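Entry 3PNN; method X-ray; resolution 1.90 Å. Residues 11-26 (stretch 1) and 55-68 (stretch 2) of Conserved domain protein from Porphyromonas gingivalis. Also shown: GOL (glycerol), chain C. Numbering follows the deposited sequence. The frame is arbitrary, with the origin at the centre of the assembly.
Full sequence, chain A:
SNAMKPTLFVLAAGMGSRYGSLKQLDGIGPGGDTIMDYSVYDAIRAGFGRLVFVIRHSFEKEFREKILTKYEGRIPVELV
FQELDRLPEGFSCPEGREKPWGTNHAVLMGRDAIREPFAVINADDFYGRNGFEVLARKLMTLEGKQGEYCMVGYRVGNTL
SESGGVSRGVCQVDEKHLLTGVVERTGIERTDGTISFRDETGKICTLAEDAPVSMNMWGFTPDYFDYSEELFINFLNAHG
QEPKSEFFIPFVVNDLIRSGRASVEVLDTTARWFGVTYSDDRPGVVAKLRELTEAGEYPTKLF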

# COMPACT_ATOMS: atom_id res chain seq x y z
N LEU A 11 0.66 -1.52 5.77
CA LEU A 11 2.13 -1.47 5.70
C LEU A 11 2.68 -0.31 6.54
O LEU A 11 2.80 0.81 6.06
CB LEU A 11 2.60 -1.34 4.25
CG LEU A 11 2.14 -2.46 3.32
CD1 LEU A 11 2.69 -2.21 1.92
CD2 LEU A 11 2.62 -3.82 3.85
N ALA A 12 3.01 -0.60 7.79
CA ALA A 12 3.41 0.44 8.74
C ALA A 12 4.87 0.33 9.19
O ALA A 12 5.29 0.96 10.16
CB ALA A 12 2.46 0.43 9.94
N ALA A 13 5.65 -0.46 8.46
CA ALA A 13 6.98 -0.80 8.93
C ALA A 13 7.94 0.38 8.78
O ALA A 13 8.99 0.42 9.41
CB ALA A 13 7.50 -2.02 8.18
N GLY A 14 7.55 1.36 7.96
CA GLY A 14 8.37 2.53 7.72
C GLY A 14 8.10 3.70 8.66
O GLY A 14 8.68 4.78 8.48
N MSE A 15 7.26 3.49 9.67
CA MSE A 15 6.83 4.58 10.57
C MSE A 15 7.80 4.94 11.69
O MSE A 15 7.54 5.89 12.44
CB MSE A 15 5.51 4.25 11.25
CG MSE A 15 4.56 3.50 10.40
SE MSE A 15 2.88 4.38 10.54
CE MSE A 15 3.48 5.93 9.47
N GLY A 16 8.87 4.18 11.83
CA GLY A 16 9.82 4.46 12.89
C GLY A 16 10.89 5.43 12.43
O GLY A 16 11.14 5.59 11.23
N SER A 17 11.52 6.11 13.39
CA SER A 17 12.68 6.93 13.12
C SER A 17 13.91 6.01 13.06
O SER A 17 13.78 4.78 13.14
CB SER A 17 12.87 7.93 14.25
OG SER A 17 13.33 7.26 15.41
N ARG A 18 15.10 6.57 12.92
CA ARG A 18 16.29 5.72 12.85
C ARG A 18 16.96 5.53 14.21
O ARG A 18 18.13 5.13 14.27
CB ARG A 18 17.27 6.24 11.80
CG ARG A 18 16.63 6.36 10.42
CD ARG A 18 17.64 6.46 9.29
NE ARG A 18 16.97 6.45 8.00
CZ ARG A 18 17.59 6.46 6.82
NH1 ARG A 18 16.88 6.45 5.70
NH2 ARG A 18 18.91 6.48 6.77
N TYR A 19 16.21 5.78 15.28
CA TYR A 19 16.76 5.69 16.64
C TYR A 19 15.78 5.15 17.70
O TYR A 19 15.78 5.62 18.84
CB TYR A 19 17.32 7.06 17.07
CG TYR A 19 16.48 8.21 16.60
CD1 TYR A 19 16.62 8.70 15.30
CD2 TYR A 19 15.53 8.80 17.42
CE1 TYR A 19 15.84 9.75 14.84
CE2 TYR A 19 14.75 9.86 16.97
CZ TYR A 19 14.91 10.32 15.68
OH TYR A 19 14.15 11.37 15.21
N GLY A 20 14.97 4.17 17.33
CA GLY A 20 14.14 3.46 18.30
C GLY A 20 12.90 4.21 18.78
O GLY A 20 12.49 4.08 19.94
N SER A 21 12.29 4.98 17.90
CA SER A 21 11.08 5.71 18.26
C SER A 21 10.15 5.80 17.06
O SER A 21 10.54 5.54 15.92
CB SER A 21 11.44 7.11 18.76
OG SER A 21 11.96 7.90 17.72
N LEU A 22 8.90 6.17 17.33
CA LEU A 22 7.92 6.38 16.28
C LEU A 22 8.14 7.78 15.70
O LEU A 22 8.44 8.71 16.45
CB LEU A 22 6.53 6.29 16.90
CG LEU A 22 5.30 6.32 16.01
CD1 LEU A 22 5.23 5.04 15.17
CD2 LEU A 22 4.07 6.47 16.89
N LYS A 23 8.02 7.94 14.38
CA LYS A 23 8.12 9.28 13.80
C LYS A 23 7.01 10.14 14.38
O LYS A 23 5.96 9.61 14.76
CB LYS A 23 7.97 9.23 12.28
CG LYS A 23 9.16 8.67 11.50
CD LYS A 23 8.69 8.33 10.08
CE LYS A 23 9.84 7.83 9.20
NZ LYS A 23 9.33 7.64 7.82
N GLN A 24 7.23 11.45 14.44
CA GLN A 24 6.17 12.38 14.84
C GLN A 24 4.88 12.13 14.08
O GLN A 24 4.87 12.07 12.84
CB GLN A 24 6.63 13.82 14.62
CG GLN A 24 7.75 14.26 15.55
CD GLN A 24 7.29 14.40 16.99
OE1 GLN A 24 6.16 14.83 17.24
NE2 GLN A 24 8.15 14.04 17.94
N LEU A 25 3.78 11.97 14.81
CA LEU A 25 2.47 11.79 14.18
C LEU A 25 1.95 13.12 13.67
O LEU A 25 2.21 14.16 14.26
CB LEU A 25 1.48 11.18 15.17
CG LEU A 25 1.87 9.76 15.61
CD1 LEU A 25 0.80 9.13 16.47
CD2 LEU A 25 2.16 8.90 14.40
N ASP A 26 1.23 13.09 12.56
CA ASP A 26 0.72 14.33 11.99
C ASP A 26 -0.80 14.37 12.12
O ASP A 26 -1.51 13.70 11.37
CB ASP A 26 1.17 14.44 10.53
CG ASP A 26 0.77 15.76 9.88
OD1 ASP A 26 0.12 16.61 10.56
OD2 ASP A 26 1.10 15.95 8.69
N ILE A 55 4.88 -3.75 11.59
CA ILE A 55 5.74 -2.70 12.11
C ILE A 55 7.12 -3.31 12.39
O ILE A 55 7.40 -4.42 11.93
CB ILE A 55 5.17 -2.08 13.41
CG1 ILE A 55 5.07 -3.13 14.52
CG2 ILE A 55 3.80 -1.42 13.16
CD1 ILE A 55 4.92 -2.49 15.92
N ARG A 56 7.98 -2.60 13.12
CA ARG A 56 9.23 -3.19 13.58
C ARG A 56 9.33 -3.08 15.09
O ARG A 56 8.71 -2.21 15.69
CB ARG A 56 10.43 -2.54 12.87
CG ARG A 56 10.25 -2.52 11.36
CD ARG A 56 11.50 -2.09 10.58
NE ARG A 56 11.16 -2.05 9.15
CZ ARG A 56 11.44 -1.03 8.33
NH1 ARG A 56 12.11 0.03 8.78
NH2 ARG A 56 11.06 -1.09 7.06
N HIS A 57 10.11 -3.97 15.72
CA HIS A 57 10.22 -3.96 17.17
C HIS A 57 10.79 -2.64 17.69
O HIS A 57 10.45 -2.22 18.80
CB HIS A 57 11.10 -5.12 17.65
CG HIS A 57 10.44 -6.46 17.53
ND1 HIS A 57 9.38 -6.84 18.33
CD2 HIS A 57 10.70 -7.52 16.72
CE1 HIS A 57 9.01 -8.07 18.00
NE2 HIS A 57 9.79 -8.50 17.04
N SER A 58 11.64 -1.99 16.90
CA SER A 58 12.29 -0.75 17.32
C SER A 58 11.33 0.38 17.70
O SER A 58 11.70 1.30 18.42
CB SER A 58 13.28 -0.25 16.25
OG SER A 58 12.61 0.33 15.16
N PHE A 59 10.09 0.32 17.21
CA PHE A 59 9.11 1.34 17.60
C PHE A 59 7.80 0.74 18.11
O PHE A 59 6.76 1.39 18.10
CB PHE A 59 8.88 2.37 16.48
CG PHE A 59 8.36 1.79 15.18
CD1 PHE A 59 7.01 1.79 14.90
CD2 PHE A 59 9.23 1.29 14.22
CE1 PHE A 59 6.52 1.29 13.69
CE2 PHE A 59 8.76 0.78 13.02
CZ PHE A 59 7.40 0.78 12.75
N GLU A 60 7.87 -0.50 18.58
CA GLU A 60 6.67 -1.20 19.02
C GLU A 60 6.05 -0.52 20.23
O GLU A 60 4.83 -0.34 20.29
CB GLU A 60 7.01 -2.65 19.34
CG GLU A 60 5.89 -3.42 19.99
CD GLU A 60 6.34 -4.81 20.42
OE1 GLU A 60 7.55 -5.12 20.29
OE2 GLU A 60 5.48 -5.59 20.89
N LYS A 61 6.87 -0.14 21.20
CA LYS A 61 6.33 0.47 22.42
C LYS A 61 5.47 1.68 22.12
O LYS A 61 4.34 1.80 22.61
CB LYS A 61 7.44 0.83 23.41
CG LYS A 61 6.91 1.37 24.73
CD LYS A 61 8.04 1.79 25.67
CE LYS A 61 7.51 2.45 26.93
NZ LYS A 61 8.61 2.84 27.86
N GLU A 62 5.99 2.61 21.32
CA GLU A 62 5.23 3.81 21.01
C GLU A 62 4.07 3.51 20.08
O GLU A 62 3.03 4.17 20.16
CB GLU A 62 6.14 4.91 20.45
CG GLU A 62 7.22 5.30 21.47
CD GLU A 62 7.93 6.61 21.15
OE1 GLU A 62 8.06 6.96 19.96
OE2 GLU A 62 8.37 7.29 22.11
N PHE A 63 4.24 2.53 19.20
CA PHE A 63 3.13 2.17 18.32
C PHE A 63 1.94 1.71 19.17
O PHE A 63 0.80 2.11 18.94
CB PHE A 63 3.52 1.08 17.31
CG PHE A 63 2.60 1.01 16.12
CD1 PHE A 63 2.87 1.74 14.97
CD2 PHE A 63 1.46 0.21 16.15
CE1 PHE A 63 2.02 1.70 13.87
CE2 PHE A 63 0.59 0.15 15.05
CZ PHE A 63 0.88 0.89 13.91
N ARG A 64 2.22 0.87 20.16
CA ARG A 64 1.16 0.38 21.04
C ARG A 64 0.55 1.54 21.82
O ARG A 64 -0.66 1.64 21.95
CB ARG A 64 1.70 -0.69 21.99
CG ARG A 64 2.11 -2.01 21.31
CD ARG A 64 2.69 -2.98 22.35
NE ARG A 64 3.06 -4.28 21.79
CZ ARG A 64 2.19 -5.27 21.58
NH1 ARG A 64 0.91 -5.09 21.87
NH2 ARG A 64 2.61 -6.43 21.08
N GLU A 65 1.40 2.44 22.33
CA GLU A 65 0.92 3.54 23.16
C GLU A 65 0.10 4.57 22.41
O GLU A 65 -0.95 5.03 22.88
CB GLU A 65 2.11 4.28 23.80
CG GLU A 65 2.85 3.51 24.87
CD GLU A 65 4.05 4.28 25.39
OE1 GLU A 65 4.26 5.44 24.95
OE2 GLU A 65 4.79 3.73 26.24
N LYS A 66 0.58 4.96 21.23
CA LYS A 66 0.02 6.11 20.53
C LYS A 66 -0.94 5.73 19.42
O LYS A 66 -1.79 6.53 19.03
CB LYS A 66 1.15 6.97 19.93
CG LYS A 66 2.02 7.73 20.95
CD LYS A 66 3.13 8.48 20.22
CE LYS A 66 3.70 9.63 21.04
NZ LYS A 66 4.40 9.16 22.25
N ILE A 67 -0.81 4.53 18.87
CA ILE A 67 -1.65 4.15 17.73
C ILE A 67 -2.67 3.06 18.05
O ILE A 67 -3.87 3.24 17.80
CB ILE A 67 -0.78 3.80 16.50
CG1 ILE A 67 0.04 5.04 16.09
CG2 ILE A 67 -1.66 3.29 15.34
CD1 ILE A 67 0.78 4.90 14.78
N LEU A 68 -2.23 1.93 18.59
CA LEU A 68 -3.17 0.85 18.89
C LEU A 68 -4.28 1.28 19.86
O LEU A 68 -5.39 0.76 19.80
CB LEU A 68 -2.47 -0.39 19.43
CG LEU A 68 -1.76 -1.23 18.36
CD1 LEU A 68 -1.50 -2.64 18.89
CD2 LEU A 68 -2.57 -1.27 17.07
C1 GOL C . 10.90 4.74 6.27
O1 GOL C . 10.79 5.76 5.30
C2 GOL C . 12.08 3.83 5.92
O2 GOL C . 12.13 3.64 4.52
C3 GOL C . 11.94 2.48 6.62
O3 GOL C . 11.72 1.45 5.68
O HOH W 1 12.46 3.05 15.10

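An aromatic ring with backbone over one of its faces is the most unusual feature of this contact. The side chain of F59 enters the loop formed by residues 12-22, and what covers one face of its ring is main chain: G16 CA sits 3.9 Å from the centroid of the F59 ring, 26° off the ring normal, a CH-pi contact, and M15 C lies over the same face. At the ring edge, near its plane, are two carbonyl oxygens, with A12 O 3.3 Å from F59 CZ and A13 O 3.6 Å from F59 CE2. The edge of an aromatic ring carries a slight positive charge and its face a slight negative one, so the A13 carbonyl oxygen at the edge and a CH group over the face suit the ring electrostatically.

The general principle is that glycine can serve as a packing surface, and G16 is a clear example. A CB on this residue would point toward the second stretch and fall 2.4 Å from F59 CD2, a clash; without one, G16 CA approaches F59 CD2 to 3.5 Å. G20 illustrates a different use of glycine. Its positive phi of 76° by itself favours the residue, and the chain passes close enough for G20 CA to make a CA-H...O contact of 3.3 Å with S58 O.

Against this backbone-lined pocket, the apolar side chains continue the contact along the helix that follows F59, itself at the N-cap position. L22 is central: its CD1 lies 3.7 Å from F59 CD1 and 4.1 Å from F63 CD1, at the edge of the F63 ring, while its CD2 reaches I67 CD1 at 4.2 Å. L25 extends the line, with its CD1 4.2 Å from I67 CG1 and 4.1 Å from K66 CB. At the other end, A12 CB packs 3.9 Å from I55 CG2 and 4.2 Å from F63 CE1.

A single direct hydrogen bond joins the two stretches. L22 N donates to E62 OE1 at 2.9 Å with an angle of 167°, nearly linear, so a carboxylate on the helix satisfies a loop amide beside the apolar cluster. A water adds an indirect link: it accepts from S58 OG at 2.7 Å and donates to S17 O at 2.9 Å and to S21 O at 3.2 Å. Within the loop, S17 N donates to S21 O at 2.8 Å, and S17 OG and S21 OG share a hydrogen bond of 2.8 Å, which ties together the segment that meets S58 and F59.

R56 shows that proximity is not bonding. A13 O lies over one face of its guanidinium, 3.0 Å from R56 CZ, and the angles to the nitrogens are too poor for hydrogen bonds. At the edge, near the plane, R56 NH2 donates to glycerol O3 at 3.0 Å and 164°. The glycerol, probably from the crystallisation liquor, also receives a weak 3.5 Å bond at its O1 from K23 NZ.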